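Local coordinates for protein alpha-1,3-glucanase (PDB 7C7D) that probably hydrolyses alpha-1,3-glucan as a thermostable glycosidase of family GH87, at residues Val105-Tyr116 / Asp163-Gln174. Numbering follows the deposited sequence.
Sequences VPRAANALTVAY and DNTRLLLGRDVQ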
loop_
_atom_site.group_PDB
_atom_site.type_symbol
_atom_site.label_atom_id
_atom_site.label_comp_id
_atom_site.label_asym_id
_atom_site.label_seq_id
_atom_site.Cartn_x
_atom_site.Cartn_y
_atom_site.Cartn_z
ATOM N N VAL A 105 -4.557 10.035 23.292
ATOM C CA VAL A 105 -3.583 8.982 22.995
ATOM C C VAL A 105 -4.245 7.619 23.175
ATOM O O VAL A 105 -4.865 7.365 24.226
ATOM C CB VAL A 105 -2.360 9.140 23.914
ATOM C CG1 VAL A 105 -1.425 7.978 23.770
ATOM C CG2 VAL A 105 -1.643 10.444 23.599
ATOM N N PRO A 106 -4.172 6.720 22.188
ATOM C CA PRO A 106 -4.881 5.438 22.283
ATOM C C PRO A 106 -4.118 4.327 22.988
ATOM O O PRO A 106 -4.732 3.306 23.331
ATOM C CB PRO A 106 -5.087 5.076 20.804
ATOM C CG PRO A 106 -3.855 5.619 20.143
ATOM C CD PRO A 106 -3.573 6.924 20.856
ATOM N N ARG A 107 -2.819 4.494 23.220
ATOM C CA ARG A 107 -1.967 3.438 23.754
ATOM C C ARG A 107 -0.641 4.074 24.144
ATOM O O ARG A 107 -0.340 5.204 23.758
ATOM C CB ARG A 107 -1.705 2.372 22.692
ATOM C CG ARG A 107 -0.803 2.889 21.573
ATOM C CD ARG A 107 -0.731 1.931 20.414
ATOM N NE ARG A 107 0.126 0.786 20.698
ATOM C CZ ARG A 107 0.064 -0.362 20.036
ATOM N NH1 ARG A 107 0.881 -1.357 20.351
ATOM N NH2 ARG A 107 -0.817 -0.514 19.055
ATOM N N ALA A 108 0.158 3.323 24.901
ATOM C CA ALA A 108 1.501 3.773 25.241
ATOM C C ALA A 108 2.278 4.076 23.971
ATOM O O ALA A 108 2.307 3.267 23.041
ATOM C CB ALA A 108 2.231 2.688 26.027
ATOM N N ALA A 109 2.907 5.245 23.934
ATOM C CA ALA A 109 3.603 5.665 22.729
ATOM C C ALA A 109 4.695 6.652 23.105
ATOM O O ALA A 109 4.613 7.330 24.134
ATOM C CB ALA A 109 2.635 6.293 21.719
ATOM N N ASN A 110 5.734 6.693 22.272
ATOM C CA ASN A 110 6.803 7.673 22.396
ATOM C C ASN A 110 7.155 8.273 21.043
ATOM O O ASN A 110 8.168 8.973 20.928
ATOM C CB ASN A 110 8.053 7.064 23.048
ATOM C CG ASN A 110 8.648 5.922 22.234
ATOM O OD1 ASN A 110 8.102 5.515 21.209
ATOM N ND2 ASN A 110 9.780 5.398 22.696
ATOM N N ALA A 111 6.351 8.000 20.021
ATOM C CA ALA A 111 6.642 8.429 18.666
ATOM C C ALA A 111 5.332 8.733 17.956
ATOM O O ALA A 111 4.278 8.180 18.291
ATOM C CB ALA A 111 7.432 7.362 17.904
ATOM N N LEU A 112 5.418 9.613 16.965
ATOM C CA LEU A 112 4.245 10.138 16.286
ATOM C C LEU A 112 4.521 10.214 14.794
ATOM O O LEU A 112 5.559 10.740 14.388
ATOM C CB LEU A 112 3.962 11.543 16.827
ATOM C CG LEU A 112 2.840 12.354 16.200
ATOM C CD1 LEU A 112 1.517 11.649 16.417
ATOM C CD2 LEU A 112 2.810 13.745 16.807
ATOM N N THR A 113 3.607 9.680 13.984
ATOM C CA THR A 113 3.612 9.894 12.540
ATOM C C THR A 113 2.287 10.526 12.151
ATOM O O THR A 113 1.228 10.058 12.584
ATOM C CB THR A 113 3.809 8.582 11.773
ATOM O OG1 THR A 113 5.036 7.971 12.186
ATOM C CG2 THR A 113 3.862 8.833 10.269
ATOM N N VAL A 114 2.335 11.587 11.351
ATOM C CA VAL A 114 1.143 12.339 10.977
ATOM C C VAL A 114 1.036 12.395 9.462
ATOM O O VAL A 114 1.983 12.807 8.784
ATOM C CB VAL A 114 1.175 13.761 11.559
ATOM C CG1 VAL A 114 -0.075 14.528 11.153
ATOM C CG2 VAL A 114 1.300 13.709 13.071
ATOM N N ALA A 115 -0.115 11.988 8.932
ATOM C CA ALA A 115 -0.421 12.160 7.517
ATOM C C ALA A 115 -1.151 13.486 7.343
ATOM O O ALA A 115 -2.120 13.765 8.053
ATOM C CB ALA A 115 -1.284 11.003 7.011
ATOM N N TYR A 116 -0.682 14.303 6.405
ATOM C CA TYR A 116 -1.140 15.681 6.305
ATOM C C TYR A 116 -0.945 16.149 4.870
ATOM O O TYR A 116 -0.219 15.531 4.089
ATOM C CB TYR A 116 -0.319 16.587 7.240
ATOM C CG TYR A 116 1.073 16.745 6.677
ATOM C CD1 TYR A 116 2.049 15.777 6.904
ATOM C CD2 TYR A 116 1.386 17.803 5.823
ATOM C CE1 TYR A 116 3.302 15.867 6.318
ATOM C CE2 TYR A 116 2.627 17.888 5.225
ATOM C CZ TYR A 116 3.580 16.930 5.482
ATOM O OH TYR A 116 4.824 17.023 4.906
ATOM N N ASP A 163 1.257 13.513 2.715
ATOM C CA ASP A 163 2.628 13.162 3.034
ATOM C C ASP A 163 2.613 12.753 4.498
ATOM O O ASP A 163 1.661 13.051 5.222
ATOM C CB ASP A 163 3.525 14.389 2.828
ATOM C CG ASP A 163 4.982 14.082 2.981
ATOM O OD1 ASP A 163 5.424 13.076 2.398
ATOM O OD2 ASP A 163 5.681 14.867 3.672
ATOM N N ASN A 164 3.670 12.073 4.932
ATOM C CA ASN A 164 3.787 11.628 6.314
ATOM C C ASN A 164 5.028 12.241 6.939
ATOM O O ASN A 164 6.119 12.197 6.358
ATOM C CB ASN A 164 3.823 10.105 6.411
ATOM C CG ASN A 164 2.459 9.486 6.172
ATOM O OD1 ASN A 164 1.729 9.192 7.114
ATOM N ND2 ASN A 164 2.096 9.317 4.903
ATOM N N THR A 165 4.854 12.807 8.122
ATOM C CA THR A 165 5.949 13.399 8.867
ATOM C C THR A 165 5.973 12.770 10.253
ATOM O O THR A 165 4.920 12.481 10.830
ATOM C CB THR A 165 5.790 14.927 8.920
ATOM O OG1 THR A 165 6.917 15.499 9.584
ATOM C CG2 THR A 165 4.499 15.339 9.630
ATOM N N ARG A 166 7.174 12.523 10.772
ATOM C CA ARG A 166 7.316 11.772 12.011
ATOM C C ARG A 166 8.231 12.490 12.989
ATOM O O ARG A 166 9.065 13.319 12.612
ATOM C CB ARG A 166 7.828 10.346 11.763
ATOM C CG ARG A 166 9.289 10.263 11.350
ATOM C CD ARG A 166 9.749 8.816 11.191
ATOM N NE ARG A 166 11.156 8.736 10.811
ATOM C CZ ARG A 166 11.864 7.612 10.757
ATOM N NH1 ARG A 166 11.306 6.451 11.071
ATOM N NH2 ARG A 166 13.142 7.655 10.403
ATOM N N LEU A 167 8.087 12.127 14.261
ATOM C CA LEU A 167 8.873 12.737 15.322
ATOM C C LEU A 167 8.880 11.801 16.519
ATOM O O LEU A 167 7.823 11.305 16.923
ATOM C CB LEU A 167 8.234 14.071 15.723
ATOM C CG LEU A 167 8.988 15.058 16.608
ATOM C CD1 LEU A 167 10.429 15.199 16.152
ATOM C CD2 LEU A 167 8.277 16.400 16.586
ATOM N N LEU A 168 10.064 11.554 17.072
ATOM C CA LEU A 168 10.139 10.976 18.406
ATOM C C LEU A 168 9.696 12.035 19.405
ATOM O O LEU A 168 10.119 13.192 19.323
ATOM C CB LEU A 168 11.572 10.540 18.716
ATOM C CG LEU A 168 12.121 9.343 17.934
ATOM C CD1 LEU A 168 13.628 9.217 18.114
ATOM C CD2 LEU A 168 11.425 8.055 18.343
ATOM N N LEU A 169 8.827 11.652 20.342
ATOM C CA LEU A 169 8.273 12.648 21.255
ATOM C C LEU A 169 9.261 13.092 22.328
ATOM O O LEU A 169 9.048 14.140 22.944
ATOM C CB LEU A 169 6.986 12.133 21.901
ATOM C CG LEU A 169 5.799 11.919 20.958
ATOM C CD1 LEU A 169 4.656 11.233 21.690
ATOM C CD2 LEU A 169 5.338 13.229 20.338
ATOM N N GLY A 170 10.334 12.336 22.561
ATOM C CA GLY A 170 11.191 12.591 23.703
ATOM C C GLY A 170 10.539 12.310 25.036
ATOM O O GLY A 170 11.137 12.595 26.082
ATOM N N ARG A 171 9.337 11.746 25.015
ATOM C CA ARG A 171 8.490 11.476 26.161
ATOM C C ARG A 171 7.773 10.179 25.827
ATOM O O ARG A 171 7.661 9.806 24.658
ATOM C CB ARG A 171 7.457 12.604 26.304
ATOM C CG ARG A 171 6.852 12.806 27.676
ATOM C CD ARG A 171 5.531 13.560 27.543
ATOM N NE ARG A 171 5.016 14.016 28.831
ATOM C CZ ARG A 171 4.940 15.291 29.208
ATOM N NH1 ARG A 171 5.335 16.262 28.393
ATOM N NH2 ARG A 171 4.461 15.594 30.407
ATOM N N ASP A 172 7.293 9.482 26.845
ATOM C CA ASP A 172 6.411 8.336 26.623
ATOM C C ASP A 172 5.025 8.636 27.186
ATOM O O ASP A 172 4.767 8.435 28.376
ATOM C CB ASP A 172 6.992 7.017 27.130
ATOM C CG ASP A 172 8.305 6.659 26.456
ATOM O OD1 ASP A 172 8.420 5.511 25.976
ATOM O OD2 ASP A 172 9.225 7.505 26.413
ATOM N N VAL A 173 4.137 9.114 26.316
ATOM C CA VAL A 173 2.752 9.393 26.675
ATOM C C VAL A 173 2.012 8.076 26.857
ATOM O O VAL A 173 2.515 7.011 26.481
ATOM C CB VAL A 173 2.074 10.284 25.619
ATOM C CG1 VAL A 173 2.839 11.584 25.469
ATOM C CG2 VAL A 173 1.996 9.556 24.283
ATOM N N GLN A 174 0.817 8.134 27.440
ATOM C CA GLN A 174 0.035 6.939 27.715
ATOM C C GLN A 174 -1.418 7.170 27.322
ATOM O O GLN A 174 -1.851 8.300 27.088
ATOM C CB GLN A 174 0.153 6.499 29.179
ATOM C CG GLN A 174 0.977 5.241 29.359
ATOM C CD GLN A 174 0.214 4.005 28.925
ATOM O OE1 GLN A 174 -0.985 4.070 28.644
ATOM N NE2 GLN A 174 0.900 2.872 28.877
HETATM O O HOH W 1 -1.436 1.570 26.588
HETATM O O HOH W 2 10.574 9.554 22.219
#
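Tyr116 and Asp163 close the tightly packed end of this antiparallel pair, their side chains pointing the same way; Tyr116 OH lies 2.6 Å from Asp163 OD2, and the ring and carboxylate planes are 74° apart. Tyr116 CG sits between its own backbone N and carbonyl carbon (chi1 72°), a setting that brings the ring toward the partner strand, where Tyr116 CE1 meets Thr165 CG2 at 3.6 Å. The same hydroxyl is hydrogen-bonded to Thr142 N, and Thr165 OG1 to Thr140 O, which ties this face to strand 133-142. A phenylalanine in place of Tyr116 would probably leave Thr142 N without this acceptor and the Asp163 carboxylate without its hydroxyl neighbour.

From there strands 111-116 and 163-169 are joined by reciprocal backbone bonds at alternate pairs, such as Val114 N to Thr165 O at 2.8 Å. Leu112 CB packs on Leu169 CD2 at 4.1 Å, on the face shared with Leu181 and Phe195. The chain turns a corner at Asn110, which forms a classic beta bulge with Ala111, both facing Glu196. Packing stays close beyond it: Ala109 N gives Val173 O a nearly straight bond of 3.1 Å, and Val105 CG1 touches Val173 CG2 at 3.8 Å. Asn110 and Asp172 lie side by side, pointing the same way, with Asn110 CB 3.3 Å from Asp172 OD1 and amide and carboxylate planes 60° apart; the Asn110 amide oxygen takes its bond from Val198 N. Looseness is confined to exposed Gly170 and Gln174, where one water donates to Asn110 O (2.8 Å) and accepts from Gly170 N, and another links Ala108 N to Gln174 OE1.

Asn164, on the other face, is bonded through OD1 to Arg372 NH1; Asp163, on the face of Tyr116, bonds His326 NE2 through OD1. This polar chemistry is consistent with the buried end docking the beta domain on the parallel beta-helix, whereas the far end meets partly through water.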